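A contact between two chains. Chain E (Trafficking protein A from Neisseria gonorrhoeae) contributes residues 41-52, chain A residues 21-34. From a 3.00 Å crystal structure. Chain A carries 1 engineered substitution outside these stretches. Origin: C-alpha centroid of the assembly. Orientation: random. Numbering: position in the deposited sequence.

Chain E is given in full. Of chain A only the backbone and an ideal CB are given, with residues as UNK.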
# COMPACT_ATOMS: atom_id res chain seq x y z
N ALA E 41 23.73 -12.31 4.51
CA ALA E 41 23.55 -11.00 3.92
C ALA E 41 22.34 -10.33 4.58
O ALA E 41 22.39 -9.15 4.91
CB ALA E 41 23.35 -11.15 2.43
N GLN E 42 21.26 -11.09 4.78
CA GLN E 42 20.06 -10.54 5.43
C GLN E 42 20.38 -10.13 6.87
O GLN E 42 19.74 -9.24 7.42
CB GLN E 42 18.94 -11.58 5.47
CG GLN E 42 18.18 -11.82 4.17
CD GLN E 42 17.20 -10.70 3.81
OE1 GLN E 42 16.25 -10.43 4.55
NE2 GLN E 42 17.42 -10.07 2.67
N GLN E 43 21.36 -10.79 7.46
CA GLN E 43 21.76 -10.52 8.84
C GLN E 43 22.40 -9.14 8.97
O GLN E 43 23.62 -9.02 8.99
CB GLN E 43 22.77 -11.58 9.30
CG GLN E 43 23.01 -11.63 10.81
CD GLN E 43 21.88 -12.31 11.55
OE1 GLN E 43 22.00 -12.64 12.72
NE2 GLN E 43 20.77 -12.52 10.86
N THR E 44 21.56 -8.11 9.05
CA THR E 44 22.05 -6.75 9.18
C THR E 44 22.61 -6.54 10.58
O THR E 44 23.61 -5.86 10.78
CB THR E 44 20.93 -5.72 8.93
OG1 THR E 44 20.40 -5.90 7.60
CG2 THR E 44 21.45 -4.31 9.05
N VAL E 45 21.94 -7.13 11.57
CA VAL E 45 22.39 -7.02 12.96
C VAL E 45 22.05 -8.26 13.77
O VAL E 45 21.07 -8.96 13.50
CB VAL E 45 21.78 -5.76 13.63
CG1 VAL E 45 22.51 -4.51 13.16
CG2 VAL E 45 20.31 -5.64 13.27
N ARG E 46 22.89 -8.56 14.75
CA ARG E 46 22.65 -9.71 15.59
C ARG E 46 22.14 -9.22 16.94
O ARG E 46 22.92 -8.85 17.82
CB ARG E 46 23.93 -10.53 15.74
CG ARG E 46 24.47 -11.11 14.43
CD ARG E 46 25.14 -12.47 14.65
NE ARG E 46 26.10 -12.42 15.76
CZ ARG E 46 26.65 -13.49 16.33
NH1 ARG E 46 26.33 -14.70 15.89
NH2 ARG E 46 27.50 -13.35 17.34
N LEU E 47 20.82 -9.22 17.10
CA LEU E 47 20.20 -8.72 18.31
C LEU E 47 20.79 -9.26 19.61
O LEU E 47 21.09 -8.49 20.52
CB LEU E 47 18.70 -8.99 18.26
CG LEU E 47 17.91 -8.12 19.23
CD1 LEU E 47 18.16 -6.64 18.91
CD2 LEU E 47 16.43 -8.47 19.14
N GLY E 48 20.96 -10.57 19.70
CA GLY E 48 21.52 -11.16 20.90
C GLY E 48 22.82 -10.50 21.33
O GLY E 48 22.87 -9.79 22.34
N SER E 49 23.87 -10.72 20.56
CA SER E 49 25.18 -10.16 20.85
C SER E 49 25.13 -8.65 21.04
O SER E 49 25.92 -8.08 21.79
CB SER E 49 26.14 -10.48 19.71
OG SER E 49 26.25 -11.87 19.52
N MET E 50 24.19 -8.01 20.36
CA MET E 50 24.03 -6.56 20.44
C MET E 50 23.66 -6.15 21.86
O MET E 50 24.35 -5.36 22.50
CB MET E 50 22.94 -6.12 19.46
CG MET E 50 23.25 -4.85 18.70
SD MET E 50 23.33 -3.43 19.79
CE MET E 50 21.56 -3.29 20.30
N LEU E 51 22.56 -6.72 22.36
CA LEU E 51 22.09 -6.44 23.70
C LEU E 51 23.12 -6.87 24.74
O LEU E 51 23.30 -6.23 25.78
CB LEU E 51 20.76 -7.15 23.94
CG LEU E 51 19.62 -6.65 23.03
CD1 LEU E 51 18.43 -7.59 23.07
CD2 LEU E 51 19.23 -5.24 23.48
N ALA E 52 23.81 -7.97 24.45
CA ALA E 52 24.82 -8.48 25.36
C ALA E 52 25.87 -7.42 25.61
O ALA E 52 26.23 -7.14 26.75
CB ALA E 52 25.47 -9.71 24.79
N UNK A 21 19.91 -18.39 25.24
CA UNK A 21 19.00 -17.34 24.83
C UNK A 21 19.69 -16.36 23.90
O UNK A 21 19.14 -15.98 22.88
CB UNK A 21 18.44 -16.61 26.05
N UNK A 22 20.90 -15.95 24.25
CA UNK A 22 21.63 -15.02 23.40
C UNK A 22 21.93 -15.64 22.04
O UNK A 22 21.94 -14.95 21.02
CB UNK A 22 22.93 -14.59 24.08
N UNK A 23 22.17 -16.94 22.03
CA UNK A 23 22.46 -17.64 20.78
C UNK A 23 21.25 -17.57 19.87
O UNK A 23 21.37 -17.30 18.68
CB UNK A 23 22.85 -19.10 21.04
N UNK A 24 20.08 -17.82 20.43
CA UNK A 24 18.84 -17.77 19.67
C UNK A 24 18.50 -16.38 19.12
O UNK A 24 17.95 -16.27 18.02
CB UNK A 24 17.69 -18.26 20.55
N UNK A 25 18.78 -15.33 19.89
CA UNK A 25 18.50 -13.98 19.42
C UNK A 25 19.37 -13.65 18.21
O UNK A 25 18.94 -12.94 17.30
CB UNK A 25 18.73 -12.96 20.54
N UNK A 26 20.59 -14.17 18.19
CA UNK A 26 21.46 -13.90 17.06
C UNK A 26 21.03 -14.66 15.83
O UNK A 26 21.31 -14.24 14.71
CB UNK A 26 22.91 -14.25 17.41
N UNK A 27 20.35 -15.78 16.02
CA UNK A 27 19.89 -16.55 14.87
C UNK A 27 18.65 -15.88 14.31
O UNK A 27 17.88 -16.50 13.56
CB UNK A 27 19.60 -18.00 15.25
N UNK A 28 18.43 -14.62 14.68
CA UNK A 28 17.25 -13.92 14.21
C UNK A 28 17.58 -12.79 13.26
O UNK A 28 18.70 -12.27 13.25
CB UNK A 28 16.46 -13.38 15.40
N UNK A 29 16.59 -12.43 12.44
CA UNK A 29 16.72 -11.34 11.50
C UNK A 29 15.81 -10.22 12.02
O UNK A 29 14.58 -10.33 11.98
CB UNK A 29 16.36 -11.77 10.08
N UNK A 30 16.45 -9.15 12.50
CA UNK A 30 15.77 -7.99 13.07
C UNK A 30 14.39 -7.68 12.52
O UNK A 30 13.40 -7.69 13.26
CB UNK A 30 16.65 -6.76 12.87
N UNK A 31 14.32 -7.40 11.23
CA UNK A 31 13.06 -7.09 10.58
C UNK A 31 11.91 -8.06 10.90
O UNK A 31 10.77 -7.79 10.56
CB UNK A 31 13.28 -7.06 9.07
N UNK A 32 12.22 -9.17 11.55
CA UNK A 32 11.21 -10.18 11.87
C UNK A 32 10.72 -10.11 13.33
O UNK A 32 9.65 -10.63 13.68
CB UNK A 32 11.78 -11.57 11.59
N UNK A 33 11.53 -9.46 14.16
CA UNK A 33 11.25 -9.33 15.58
C UNK A 33 10.48 -8.05 15.87
O UNK A 33 10.85 -6.99 15.39
CB UNK A 33 12.55 -9.36 16.38
N UNK A 34 9.42 -8.17 16.67
CA UNK A 34 8.59 -7.03 17.06
C UNK A 34 8.48 -6.93 18.58
O UNK A 34 8.73 -7.90 19.30
CB UNK A 34 7.20 -7.15 16.44

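Positions 21, 23 and 24 lie in a helix, with nothing of chain E near their ideal CB atoms, and almost any helix-compatible residue would suit them; they are V21(A), A23(A) and W24(A).

At position 22, also helical, CA-to-CB points sideways, and the ideal CB is 4.9 Å from G48(E) CA. A small or medium side chain, apolar or polar, could lie along the start of the opposing helix. The deposited V22(A), chi1 t, brings CG1 to 4.0 Å from S49(E) N.

Position 25 points toward chain E, where G48(E) has no side chain and the ideal CB already sits 3.3 Å from G48(E) CA. The helix axes approach to 7.1 Å, and an ideal CB on G48(E) would clash with the carbonyl oxygen of position 22. With L47(E) and L51(E) nearby, leucine, isoleucine or methionine would be suitable. L25(A) is found: its CD2 meets L47(E) CD2 at 4.1 Å and its CD1 meets L51(E) CD1 at 4.4 Å.

Position 26 faces the N-terminus of helix 47-52, with free backbone NH groups, the S49(E) hydroxyl and the R46(E) guanidinium. An acceptor is called for; aspartate fits best, though asparagine, serine or glutamate could serve. D26(A) accepts hydrogen bonds from S49(E) N at OD1 (2.8 Å) and from S49(E) OG at OD2 (2.6 Å). A long salt bridge joins its OD2 to R46(E) NH2 (3.7 Å); the oxygen lies over the guanidinium face, so the attraction is of charges alone.

Position 27 leaves helical angles and points away, leaving the choice open; S27(A) bonds through OG to W24(A) O (2.7 Å).

Position 28 has extended angles and a sideways CB that makes no contact, so the choice is wide. It is L28(A), whose O accepts a weak hydrogen bond from Q43(E) NE2 (3.2 Å).

At position 29 the CB also points sideways, and a branched or long apolar chain could reach the aliphatic part of Q42(E). I29(A) does so, CD1 lying 3.4 Å from Q42(E) CB.

Position 30 points toward V45(E), favouring an aliphatic residue. L30(A) packs CD2 against V45(E) CG2 (3.5 Å) and CD1 against L47(E) CD1 (4.3 Å).

At position 31 the CB is far from chain E, so only a long side chain reaches it; E31(A) OE1 ends 4.5 Å from T44(E) OG1, without a hydrogen bond. Position 32 is unconstrained, D32(A). Position 33 points toward L47(E), suiting a compact apolar residue, and V33(A) CG1 lies 4.4 Å from L47(E) CD2. Position 34, out of reach, is Y34(A).

Chain A (21-34) VVAWLDSLILEDVY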
# COMPACT_ATOMS: atom_id res chain seq x y z
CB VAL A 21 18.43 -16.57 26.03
CG1 VAL A 21 17.41 -15.56 25.55
CG2 VAL A 21 17.79 -17.53 27.01
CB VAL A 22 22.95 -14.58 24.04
CG1 VAL A 22 23.87 -13.94 23.00
CG2 VAL A 22 22.66 -13.59 25.14
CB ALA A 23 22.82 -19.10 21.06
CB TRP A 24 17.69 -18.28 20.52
CG TRP A 24 16.40 -18.23 19.79
CD1 TRP A 24 15.98 -19.08 18.82
CD2 TRP A 24 15.37 -17.25 19.95
NE1 TRP A 24 14.74 -18.71 18.37
CE2 TRP A 24 14.34 -17.58 19.04
CE3 TRP A 24 15.22 -16.12 20.77
CZ2 TRP A 24 13.16 -16.82 18.94
CZ3 TRP A 24 14.05 -15.37 20.67
CH2 TRP A 24 13.04 -15.73 19.76
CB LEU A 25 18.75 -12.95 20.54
CG LEU A 25 17.67 -12.79 21.62
CD1 LEU A 25 18.23 -11.99 22.78
CD2 LEU A 25 16.45 -12.10 21.06
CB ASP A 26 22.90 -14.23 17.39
CG ASP A 26 23.52 -13.21 18.32
OD1 ASP A 26 23.19 -12.01 18.16
OD2 ASP A 26 24.33 -13.59 19.18
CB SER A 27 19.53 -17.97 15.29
OG SER A 27 18.26 -17.99 15.93
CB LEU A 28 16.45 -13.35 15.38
CG LEU A 28 15.75 -14.30 16.34
CD1 LEU A 28 14.90 -13.49 17.29
CD2 LEU A 28 14.88 -15.29 15.58
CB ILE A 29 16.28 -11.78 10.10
CG1 ILE A 29 17.38 -12.64 9.50
CG2 ILE A 29 15.97 -10.56 9.22
CD1 ILE A 29 17.17 -12.97 8.05
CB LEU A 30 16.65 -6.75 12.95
CG LEU A 30 16.14 -5.55 13.76
CD1 LEU A 30 15.97 -5.94 15.23
CD2 LEU A 30 17.10 -4.38 13.63
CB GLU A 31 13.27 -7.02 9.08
CG GLU A 31 14.15 -5.86 8.61
CD GLU A 31 15.62 -5.98 9.02
OE1 GLU A 31 16.22 -7.06 8.79
OE2 GLU A 31 16.18 -4.99 9.54
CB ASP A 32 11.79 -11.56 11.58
CG ASP A 32 10.73 -12.64 11.47
OD1 ASP A 32 10.00 -12.87 12.46
OD2 ASP A 32 10.62 -13.26 10.40
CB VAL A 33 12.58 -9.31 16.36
CG1 VAL A 33 12.32 -9.17 17.85
CG2 VAL A 33 13.37 -10.57 16.06
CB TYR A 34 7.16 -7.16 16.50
CG TYR A 34 7.03 -7.00 15.00
CD1 TYR A 34 7.47 -8.00 14.14
CD2 TYR A 34 6.47 -5.85 14.45
CE1 TYR A 34 7.36 -7.86 12.76
CE2 TYR A 34 6.36 -5.70 13.07
CZ TYR A 34 6.81 -6.71 12.24
OH TYR A 34 6.73 -6.57 10.87
O HOH W 1 19.10 -9.15 11.95
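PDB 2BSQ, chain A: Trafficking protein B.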